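Long-range contacts in probable thiol peroxidase (Mycobacterium tuberculosis, PDB 1Y25), which probably reduces hydrogen peroxide and organic hydroperoxides to water and alcohols with thioredoxin as the reductant, protecting the cell from oxidative stress: residues K45-N50 against V133-D138; R65-R70 against P154-A159; L128-V133 against P148-E153. The protein carries 1 engineered substitution. All blocks are in the same frame, centred on the assembly; numbering follows the deposited sequence.

Overall arrangement
Interaction 1 pairs strands 47-51 and 131-135 within the thioredoxin-fold sheet; the L48/V134 face carries interaction 2, and interaction 3 lies at the start of strand 131-135. L48 packs against F67 and A159 of interaction 2, whose centre lies about 14 Å away. Interactions 1 and 3 share V133, with centres about 17 Å apart. I132 of interaction 3 packs against F67, P154 and A159, linking it to interaction 2 at about 13 Å between centres. The predicted active site adjoins interaction 3: the side chain of R130 is about 3 Å from that of S60, an engineered residue, whereas that of P154 is about 8 Å from it and interaction 1 lies away from the site.

Interaction 1: K45-N50 against V133-D138; sequences KSVLLN and VVIGAD
The carbonyl oxygen of I135 takes a hydrogen bond from V47 N, V47 N to I135 O being 2.8 Å, and a weaker CA-H...O contact from S46 CA at 3.1 Å. I135 N donates in return to V47 O, and L49 and V133 repeat the exchange two residues on, L49 N to V133 O being 2.8 Å with an N-H...O angle of 169°. The short axes of strands 47-50 and 133-135 lie at 161°, antiparallel, with L48 and V134 as the non-hydrogen-bonded pair between two hydrogen-bonded ones.

Side chains line both faces. V47 CG1 is wedged between its own backbone N and carbonyl carbon (chi1 55°), which sets it alongside I135, 3.8 Å from I135 CB. On that same face L49 CD1 rests 3.9 Å from V133 CB and reaches slantwise to I135 CD1. The opposite face carries L48, whose CG meets V134 CG2 at 4.0 Å. Beyond the strand pair, a water lies within hydrogen-bonding distance of K45 O and G136 O. The buried backbone N-H and C=O groups of V47, L49, V133 and I135 are thus satisfied within the sheet, so the side chains on both faces can be apolar.

Interaction 2: R65-R70 against P154-A159; sequences RTFDER and PNYEAA
Y156 is the knot of this contact: T66 covers one face of its ring, F67 meets its edge, and P154 O lies over the opposite face, 3.5 Å above the Y156 plane and toward the rim. T66 CG2 stands over the centre of the phenol ring, 3.5 Å from the Y156 centroid and 3° off the ring normal, a nearly ideal CH-pi approach. Its methyl is placed there by chi1 of -59°, which sets CG2 anti to the backbone N and turns OG1 back to T62 O in its own helix. Toward F67 the tyrosine turns an edge: the planes stand at 71° with centroids 4.9 Å apart, a T-shaped pair in which Y156 CD2 comes over the F67 face, 3.5 Å from F67 CZ. A159 CB lies at the edge of the F67 ring, 4.5 Å from F67 CZ. The hydroxyl of Y156 bonds to E153 OE1.

The outer side is looser and polar. R70, bent at chi2 and chi3, brings NH2 to E157 OE1 at 2.9 Å, a salt bridge whose hydrogen bond is weak and bent, the planes of the two groups being well turned from each other. Beneath, F67 and A159 both rest on L48 and I132 of the sheet. Two helices, 58-74 and 156-163, packed side by side on one face of a central sheet are the layering of the thioredoxin fold of peroxiredoxins.

Interaction 3: L128-V133 against P148-E153; sequences LARAIV and PEIAQE. With ACT (acetate ion), chain C.
Two nitrogens of R130 converge on a single carbonyl oxygen: NE reaches I150 O at 2.9 Å and NH2 reaches I150 O at 2.7 Å, a side-on grip with the oxygen only 1° out of the guanidinium plane. The setting is the active-site region of a thioredoxin-fold peroxiredoxin, where R130 leaves the loop just before strand 131-135 and meets the loop 148-153. The two bonds differ in approach: NE lies in the carbonyl plane of I150, whereas NH2 is tilted 32° from it. A bend at chi3 (-47°), after an extended start, swings the guanidinium onto this oxygen. Q152 O lies 2.9 Å from R130 NE as well, obliquely to the group.

The oxygen is presented by a type I turn from E149 to Q152, closed by Q152 N to E149 O and braced by A151 N, which bonds to the anti lone pair of E149 OE1. I150 CD1 packs 4.0 Å from A129 CA. With NE and NH2 both committed, the rotation of the guanidinium is largely fixed, and its NH1 bonds to the OG of S60, the engineered residue at the predicted active site. This is consistent with an arginine that positions the peroxidatic group. An acetate, probably from the crystallisation liquor, also bonds to T57 OG1, V59 N and S60 OG, and its O accepts from R130 NH2 at 2.8 Å.

Interaction 1: K45-N50 against V133-D138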
loop_
_atom_site.group_PDB
_atom_site.type_symbol
_atom_site.label_atom_id
_atom_site.label_comp_id
_atom_site.label_asym_id
_atom_site.label_seq_id
_atom_site.Cartn_x
_atom_site.Cartn_y
_atom_site.Cartn_z
ATOM N N LYS A 45 2.265 14.844 9.380
ATOM C CA LYS A 45 0.858 15.206 9.600
ATOM C C LYS A 45 0.026 14.390 8.684
ATOM O O LYS A 45 0.555 13.860 7.736
ATOM C CB LYS A 45 0.599 16.710 9.387
ATOM C CG LYS A 45 -0.759 17.280 9.945
ATOM C CD LYS A 45 -1.158 18.639 9.287
ATOM C CE LYS A 45 -2.103 19.490 10.214
ATOM N NZ LYS A 45 -3.365 19.988 9.542
ATOM N N SER A 46 -1.250 14.236 9.012
ATOM C CA SER A 46 -2.187 13.540 8.152
ATOM C C SER A 46 -2.457 14.405 6.905
ATOM O O SER A 46 -2.564 15.590 7.009
ATOM C CB SER A 46 -3.513 13.304 8.869
ATOM O OG SER A 46 -3.380 12.413 9.944
ATOM N N VAL A 47 -2.590 13.797 5.738
ATOM C CA VAL A 47 -3.071 14.566 4.577
ATOM C C VAL A 47 -4.182 13.777 3.875
ATOM O O VAL A 47 -4.105 12.577 3.763
ATOM C CB VAL A 47 -1.911 14.947 3.605
ATOM C CG1 VAL A 47 -1.085 13.663 3.116
ATOM C CG2 VAL A 47 -2.449 15.788 2.456
ATOM N N LEU A 48 -5.213 14.487 3.436
ATOM C CA LEU A 48 -6.307 13.907 2.715
ATOM C C LEU A 48 -6.214 14.318 1.257
ATOM O O LEU A 48 -6.152 15.534 0.922
ATOM C CB LEU A 48 -7.629 14.324 3.328
ATOM C CG LEU A 48 -8.936 13.860 2.658
ATOM C CD1 LEU A 48 -10.046 13.903 3.722
ATOM C CD2 LEU A 48 -9.318 14.678 1.469
ATOM N N LEU A 49 -6.171 13.284 0.409
ATOM C CA LEU A 49 -6.155 13.397 -1.054
ATOM C C LEU A 49 -7.570 13.212 -1.506
ATOM O O LEU A 49 -8.154 12.111 -1.342
ATOM C CB LEU A 49 -5.291 12.267 -1.708
ATOM C CG LEU A 49 -3.867 12.018 -1.169
ATOM C CD1 LEU A 49 -3.216 10.914 -1.989
ATOM C CD2 LEU A 49 -3.043 13.309 -1.039
ATOM N N ASN A 50 -8.099 14.327 -1.988
ATOM C CA ASN A 50 -9.358 14.418 -2.708
ATOM C C ASN A 50 -9.083 14.326 -4.209
ATOM O O ASN A 50 -8.757 15.285 -4.837
ATOM C CB ASN A 50 -10.087 15.753 -2.345
ATOM C CG ASN A 50 -11.480 15.854 -2.958
ATOM O OD1 ASN A 50 -12.170 14.853 -3.074
ATOM N ND2 ASN A 50 -11.902 17.073 -3.354
ATOM N N VAL A 133 -7.963 9.213 -0.480
ATOM C CA VAL A 133 -6.900 8.569 0.280
ATOM C C VAL A 133 -6.490 9.488 1.419
ATOM O O VAL A 133 -6.071 10.607 1.177
ATOM C CB VAL A 133 -5.587 8.181 -0.593
ATOM C CG1 VAL A 133 -4.597 7.491 0.281
ATOM C CG2 VAL A 133 -5.907 7.240 -1.802
ATOM N N VAL A 134 -6.571 8.985 2.658
ATOM C CA VAL A 134 -5.938 9.652 3.845
ATOM C C VAL A 134 -4.630 8.981 4.221
ATOM O O VAL A 134 -4.597 7.756 4.375
ATOM C CB VAL A 134 -6.870 9.746 5.046
ATOM C CG1 VAL A 134 -6.172 10.332 6.295
ATOM C CG2 VAL A 134 -8.129 10.535 4.678
ATOM N N ILE A 135 -3.532 9.764 4.166
ATOM C CA ILE A 135 -2.198 9.341 4.586
ATOM C C ILE A 135 -1.972 9.871 6.017
ATOM O O ILE A 135 -2.118 11.040 6.243
ATOM C CB ILE A 135 -1.099 9.903 3.621
ATOM C CG1 ILE A 135 -1.474 9.572 2.153
ATOM C CG2 ILE A 135 0.335 9.460 4.087
ATOM C CD1 ILE A 135 -0.661 10.317 1.134
ATOM N N GLY A 136 -1.700 8.988 6.960
ATOM C CA GLY A 136 -1.364 9.398 8.314
ATOM C C GLY A 136 -0.014 10.112 8.428
ATOM O O GLY A 136 0.736 10.175 7.499
ATOM N N ALA A 137 0.298 10.554 9.633
ATOM C CA ALA A 137 1.486 11.312 9.953
ATOM C C ALA A 137 2.732 10.446 9.697
ATOM O O ALA A 137 3.839 10.975 9.327
ATOM C CB ALA A 137 1.408 11.713 11.495
ATOM N N ASP A 138 2.576 9.141 9.981
ATOM C CA ASP A 138 3.608 8.091 9.683
ATOM C C ASP A 138 3.836 7.757 8.173
ATOM O O ASP A 138 4.807 7.042 7.819
ATOM C CB ASP A 138 3.319 6.792 10.453
ATOM C CG ASP A 138 2.001 6.098 10.047
ATOM O OD1 ASP A 138 1.275 6.539 9.127
ATOM O OD2 ASP A 138 1.710 5.044 10.671
HETATM O O HOH W 1 2.236 12.250 5.830
#

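Interaction 2: R65-R70 against P154-A159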
loop_
_atom_site.group_PDB
_atom_site.type_symbol
_atom_site.label_atom_id
_atom_site.label_comp_id
_atom_site.label_asym_id
_atom_site.label_seq_id
_atom_site.Cartn_x
_atom_site.Cartn_y
_atom_site.Cartn_z
ATOM N N ARG A 65 -15.495 22.435 -2.819
ATOM C CA ARG A 65 -16.168 23.394 -1.970
ATOM C C ARG A 65 -16.470 22.783 -0.577
ATOM O O ARG A 65 -16.350 23.464 0.445
ATOM C CB ARG A 65 -17.453 23.874 -2.614
ATOM C CG ARG A 65 -17.241 24.481 -3.967
ATOM C CD ARG A 65 -18.509 25.048 -4.439
ATOM N NE ARG A 65 -18.380 25.408 -5.819
ATOM C CZ ARG A 65 -18.941 24.792 -6.859
ATOM N NH1 ARG A 65 -19.773 23.767 -6.718
ATOM N NH2 ARG A 65 -18.696 25.286 -8.061
ATOM N N THR A 66 -16.903 21.533 -0.535
ATOM C CA THR A 66 -17.303 20.910 0.741
ATOM C C THR A 66 -16.081 20.634 1.622
ATOM O O THR A 66 -16.119 20.857 2.828
ATOM C CB THR A 66 -18.077 19.611 0.473
ATOM O OG1 THR A 66 -19.251 19.897 -0.324
ATOM C CG2 THR A 66 -18.455 18.899 1.775
ATOM N N PHE A 67 -15.010 20.087 1.050
ATOM C CA PHE A 67 -13.743 19.943 1.824
ATOM C C PHE A 67 -13.130 21.276 2.293
ATOM O O PHE A 67 -12.655 21.383 3.409
ATOM C CB PHE A 67 -12.742 19.106 1.067
ATOM C CG PHE A 67 -13.001 17.598 1.160
ATOM C CD1 PHE A 67 -12.992 16.928 2.397
ATOM C CD2 PHE A 67 -13.191 16.848 0.013
ATOM C CE1 PHE A 67 -13.202 15.526 2.472
ATOM C CE2 PHE A 67 -13.392 15.458 0.059
ATOM C CZ PHE A 67 -13.395 14.812 1.269
ATOM N N ASP A 68 -13.230 22.309 1.483
ATOM C CA ASP A 68 -12.733 23.606 1.860
ATOM C C ASP A 68 -13.402 24.119 3.100
ATOM O O ASP A 68 -12.731 24.603 4.015
ATOM C CB ASP A 68 -12.951 24.621 0.745
ATOM C CG ASP A 68 -12.188 25.908 0.991
ATOM O OD1 ASP A 68 -10.946 25.796 0.947
ATOM O OD2 ASP A 68 -12.804 26.989 1.208
ATOM N N GLU A 69 -14.721 24.055 3.087
ATOM C CA GLU A 69 -15.557 24.492 4.163
ATOM C C GLU A 69 -15.196 23.738 5.477
ATOM O O GLU A 69 -14.972 24.337 6.501
ATOM C CB GLU A 69 -16.998 24.324 3.671
ATOM C CG GLU A 69 -18.103 24.632 4.664
ATOM C CD GLU A 69 -18.657 23.341 5.371
ATOM O OE1 GLU A 69 -18.628 22.206 4.732
ATOM O OE2 GLU A 69 -19.115 23.475 6.548
ATOM N N ARG A 70 -15.025 22.428 5.409
ATOM C CA ARG A 70 -14.674 21.612 6.541
ATOM C C ARG A 70 -13.226 21.743 7.022
ATOM O O ARG A 70 -12.990 21.802 8.219
ATOM C CB ARG A 70 -14.973 20.148 6.222
ATOM C CG ARG A 70 -16.410 19.908 5.805
ATOM C CD ARG A 70 -17.394 20.043 6.987
ATOM N NE ARG A 70 -17.570 18.716 7.561
ATOM C CZ ARG A 70 -17.178 18.337 8.765
ATOM N NH1 ARG A 70 -16.626 19.218 9.611
ATOM N NH2 ARG A 70 -17.355 17.060 9.131
ATOM N N PRO A 154 -18.013 11.904 -2.775
ATOM C CA PRO A 154 -17.348 11.079 -1.817
ATOM C C PRO A 154 -17.955 11.182 -0.403
ATOM O O PRO A 154 -18.764 12.074 -0.062
ATOM C CB PRO A 154 -15.909 11.578 -1.837
ATOM C CG PRO A 154 -15.998 12.966 -2.344
ATOM C CD PRO A 154 -17.267 13.121 -3.107
ATOM N N ASN A 155 -17.589 10.203 0.397
ATOM C CA ASN A 155 -17.990 10.184 1.774
ATOM C C ASN A 155 -17.076 11.131 2.569
ATOM O O ASN A 155 -15.976 10.734 3.048
ATOM C CB ASN A 155 -17.932 8.716 2.312
ATOM C CG ASN A 155 -18.574 8.557 3.662
ATOM O OD1 ASN A 155 -18.623 9.478 4.494
ATOM N ND2 ASN A 155 -19.050 7.386 3.901
ATOM N N TYR A 156 -17.502 12.374 2.708
ATOM C CA TYR A 156 -16.711 13.368 3.468
ATOM C C TYR A 156 -16.496 12.929 4.942
ATOM O O TYR A 156 -15.386 12.972 5.466
ATOM C CB TYR A 156 -17.367 14.775 3.438
ATOM C CG TYR A 156 -17.728 15.235 2.035
ATOM C CD1 TYR A 156 -19.032 15.182 1.607
ATOM C CD2 TYR A 156 -16.727 15.715 1.109
ATOM C CE1 TYR A 156 -19.371 15.549 0.239
ATOM C CE2 TYR A 156 -17.099 16.159 -0.163
ATOM C CZ TYR A 156 -18.410 16.003 -0.601
ATOM O OH TYR A 156 -18.809 16.384 -1.847
ATOM N N GLU A 157 -17.566 12.538 5.594
ATOM C CA GLU A 157 -17.500 12.321 7.030
ATOM C C GLU A 157 -16.484 11.273 7.412
ATOM O O GLU A 157 -15.725 11.486 8.376
ATOM C CB GLU A 157 -18.860 11.934 7.623
ATOM C CG GLU A 157 -19.976 12.996 7.458
ATOM C CD GLU A 157 -19.734 14.333 8.209
ATOM O OE1 GLU A 157 -18.739 14.501 8.976
ATOM O OE2 GLU A 157 -20.595 15.221 8.035
ATOM N N ALA A 158 -16.525 10.130 6.689
ATOM C CA ALA A 158 -15.654 8.987 6.950
ATOM C C ALA A 158 -14.205 9.327 6.611
ATOM O O ALA A 158 -13.288 9.019 7.364
ATOM C CB ALA A 158 -16.127 7.783 6.188
ATOM N N ALA A 159 -14.008 10.051 5.519
ATOM C CA ALA A 159 -12.683 10.578 5.187
ATOM C C ALA A 159 -12.206 11.528 6.267
ATOM O O ALA A 159 -11.071 11.425 6.759
ATOM C CB ALA A 159 -12.723 11.250 3.875
HETATM O O HOH W 2 -19.075 16.914 6.701
#

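Interaction 3: L128-V133 against P148-E153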
loop_
_atom_site.group_PDB
_atom_site.type_symbol
_atom_site.label_atom_id
_atom_site.label_comp_id
_atom_site.label_asym_id
_atom_site.label_seq_id
_atom_site.Cartn_x
_atom_site.Cartn_y
_atom_site.Cartn_z
ATOM N N LEU A 128 -8.566 10.948 -13.627
ATOM C CA LEU A 128 -8.512 10.185 -12.389
ATOM C C LEU A 128 -9.947 9.952 -11.956
ATOM O O LEU A 128 -10.784 10.863 -12.028
ATOM C CB LEU A 128 -7.673 10.849 -11.293
ATOM C CG LEU A 128 -6.298 11.417 -11.696
ATOM C CD1 LEU A 128 -5.621 12.040 -10.491
ATOM C CD2 LEU A 128 -5.328 10.425 -12.313
ATOM N N ALA A 129 -10.249 8.698 -11.610
ATOM C CA ALA A 129 -11.526 8.368 -11.032
ATOM C C ALA A 129 -11.715 9.105 -9.634
ATOM O O ALA A 129 -10.754 9.513 -9.000
ATOM C CB ALA A 129 -11.558 6.888 -10.813
ATOM N N ARG A 130 -12.946 9.154 -9.129
ATOM C CA ARG A 130 -13.220 9.829 -7.852
ATOM C C ARG A 130 -12.796 8.899 -6.720
ATOM O O ARG A 130 -13.219 7.746 -6.653
ATOM C CB ARG A 130 -14.664 10.189 -7.735
ATOM C CG ARG A 130 -14.934 11.174 -6.700
ATOM C CD ARG A 130 -16.373 11.569 -6.658
ATOM N NE ARG A 130 -16.979 11.889 -7.931
ATOM C CZ ARG A 130 -16.646 12.918 -8.709
ATOM N NH1 ARG A 130 -15.691 13.759 -8.372
ATOM N NH2 ARG A 130 -17.216 13.069 -9.867
ATOM N N ALA A 131 -11.865 9.367 -5.908
ATOM C CA ALA A 131 -11.366 8.586 -4.794
ATOM C C ALA A 131 -10.870 9.521 -3.661
ATOM O O ALA A 131 -10.570 10.673 -3.896
ATOM C CB ALA A 131 -10.206 7.650 -5.291
ATOM N N ILE A 132 -10.755 8.950 -2.446
ATOM C CA ILE A 132 -10.186 9.580 -1.294
ATOM C C ILE A 132 -9.107 8.624 -0.811
ATOM O O ILE A 132 -9.338 7.381 -0.743
ATOM C CB ILE A 132 -11.232 9.840 -0.110
ATOM C CG1 ILE A 132 -12.431 10.658 -0.541
ATOM C CG2 ILE A 132 -10.590 10.510 1.068
ATOM C CD1 ILE A 132 -12.138 12.014 -1.132
ATOM N N VAL A 133 -7.963 9.213 -0.480
ATOM C CA VAL A 133 -6.900 8.569 0.280
ATOM C C VAL A 133 -6.490 9.488 1.419
ATOM O O VAL A 133 -6.071 10.607 1.177
ATOM C CB VAL A 133 -5.587 8.181 -0.593
ATOM C CG1 VAL A 133 -4.597 7.491 0.281
ATOM C CG2 VAL A 133 -5.907 7.240 -1.802
ATOM N N PRO A 148 -17.919 4.408 -5.893
ATOM C CA PRO A 148 -18.473 3.376 -6.759
ATOM C C PRO A 148 -18.977 3.854 -8.116
ATOM O O PRO A 148 -18.886 3.114 -9.119
ATOM C CB PRO A 148 -19.677 2.808 -5.928
ATOM C CG PRO A 148 -19.428 3.135 -4.593
ATOM C CD PRO A 148 -18.546 4.378 -4.549
ATOM N N GLU A 149 -19.537 5.072 -8.115
ATOM C CA GLU A 149 -20.110 5.702 -9.262
ATOM C C GLU A 149 -19.504 7.068 -9.360
ATOM O O GLU A 149 -19.502 7.779 -8.369
ATOM C CB GLU A 149 -21.651 5.818 -9.067
ATOM C CG GLU A 149 -22.405 6.815 -9.937
ATOM C CD GLU A 149 -22.209 6.598 -11.430
ATOM O OE1 GLU A 149 -21.742 7.553 -12.126
ATOM O OE2 GLU A 149 -22.519 5.471 -11.919
ATOM N N ILE A 150 -19.044 7.444 -10.567
ATOM C CA ILE A 150 -18.425 8.770 -10.807
ATOM C C ILE A 150 -19.360 9.983 -10.476
ATOM O O ILE A 150 -18.936 10.942 -9.832
ATOM C CB ILE A 150 -17.913 8.849 -12.243
ATOM C CG1 ILE A 150 -16.700 7.944 -12.401
ATOM C CG2 ILE A 150 -17.443 10.320 -12.623
ATOM C CD1 ILE A 150 -15.397 8.631 -11.982
ATOM N N ALA A 151 -20.627 9.890 -10.877
ATOM C CA ALA A 151 -21.663 10.852 -10.569
ATOM C C ALA A 151 -21.928 11.045 -9.063
ATOM O O ALA A 151 -22.600 11.933 -8.711
ATOM C CB ALA A 151 -22.990 10.498 -11.324
ATOM N N GLN A 152 -21.369 10.251 -8.183
ATOM C CA GLN A 152 -21.654 10.293 -6.754
ATOM C C GLN A 152 -20.506 11.054 -6.038
ATOM O O GLN A 152 -19.341 11.074 -6.459
ATOM C CB GLN A 152 -21.673 8.839 -6.260
ATOM C CG GLN A 152 -22.059 8.521 -4.785
ATOM C CD GLN A 152 -21.895 7.019 -4.433
ATOM O OE1 GLN A 152 -21.188 6.617 -3.414
ATOM N NE2 GLN A 152 -22.527 6.181 -5.265
ATOM N N GLU A 153 -20.851 11.704 -4.945
ATOM C CA GLU A 153 -19.916 12.438 -4.147
ATOM C C GLU A 153 -19.210 11.503 -3.205
ATOM O O GLU A 153 -19.718 10.434 -2.825
ATOM C CB GLU A 153 -20.620 13.559 -3.375
ATOM C CG GLU A 153 -21.111 14.764 -4.165
ATOM C CD GLU A 153 -21.749 15.776 -3.195
ATOM O OE1 GLU A 153 -21.193 16.086 -2.168
ATOM O OE2 GLU A 153 -22.803 16.309 -3.461
HETATM C C ACT C . -18.405 15.122 -12.226
HETATM O O ACT C . -17.595 15.456 -11.289
HETATM O OXT ACT C . -19.492 15.762 -12.173
HETATM C CH3 ACT C . -18.131 14.137 -13.344
#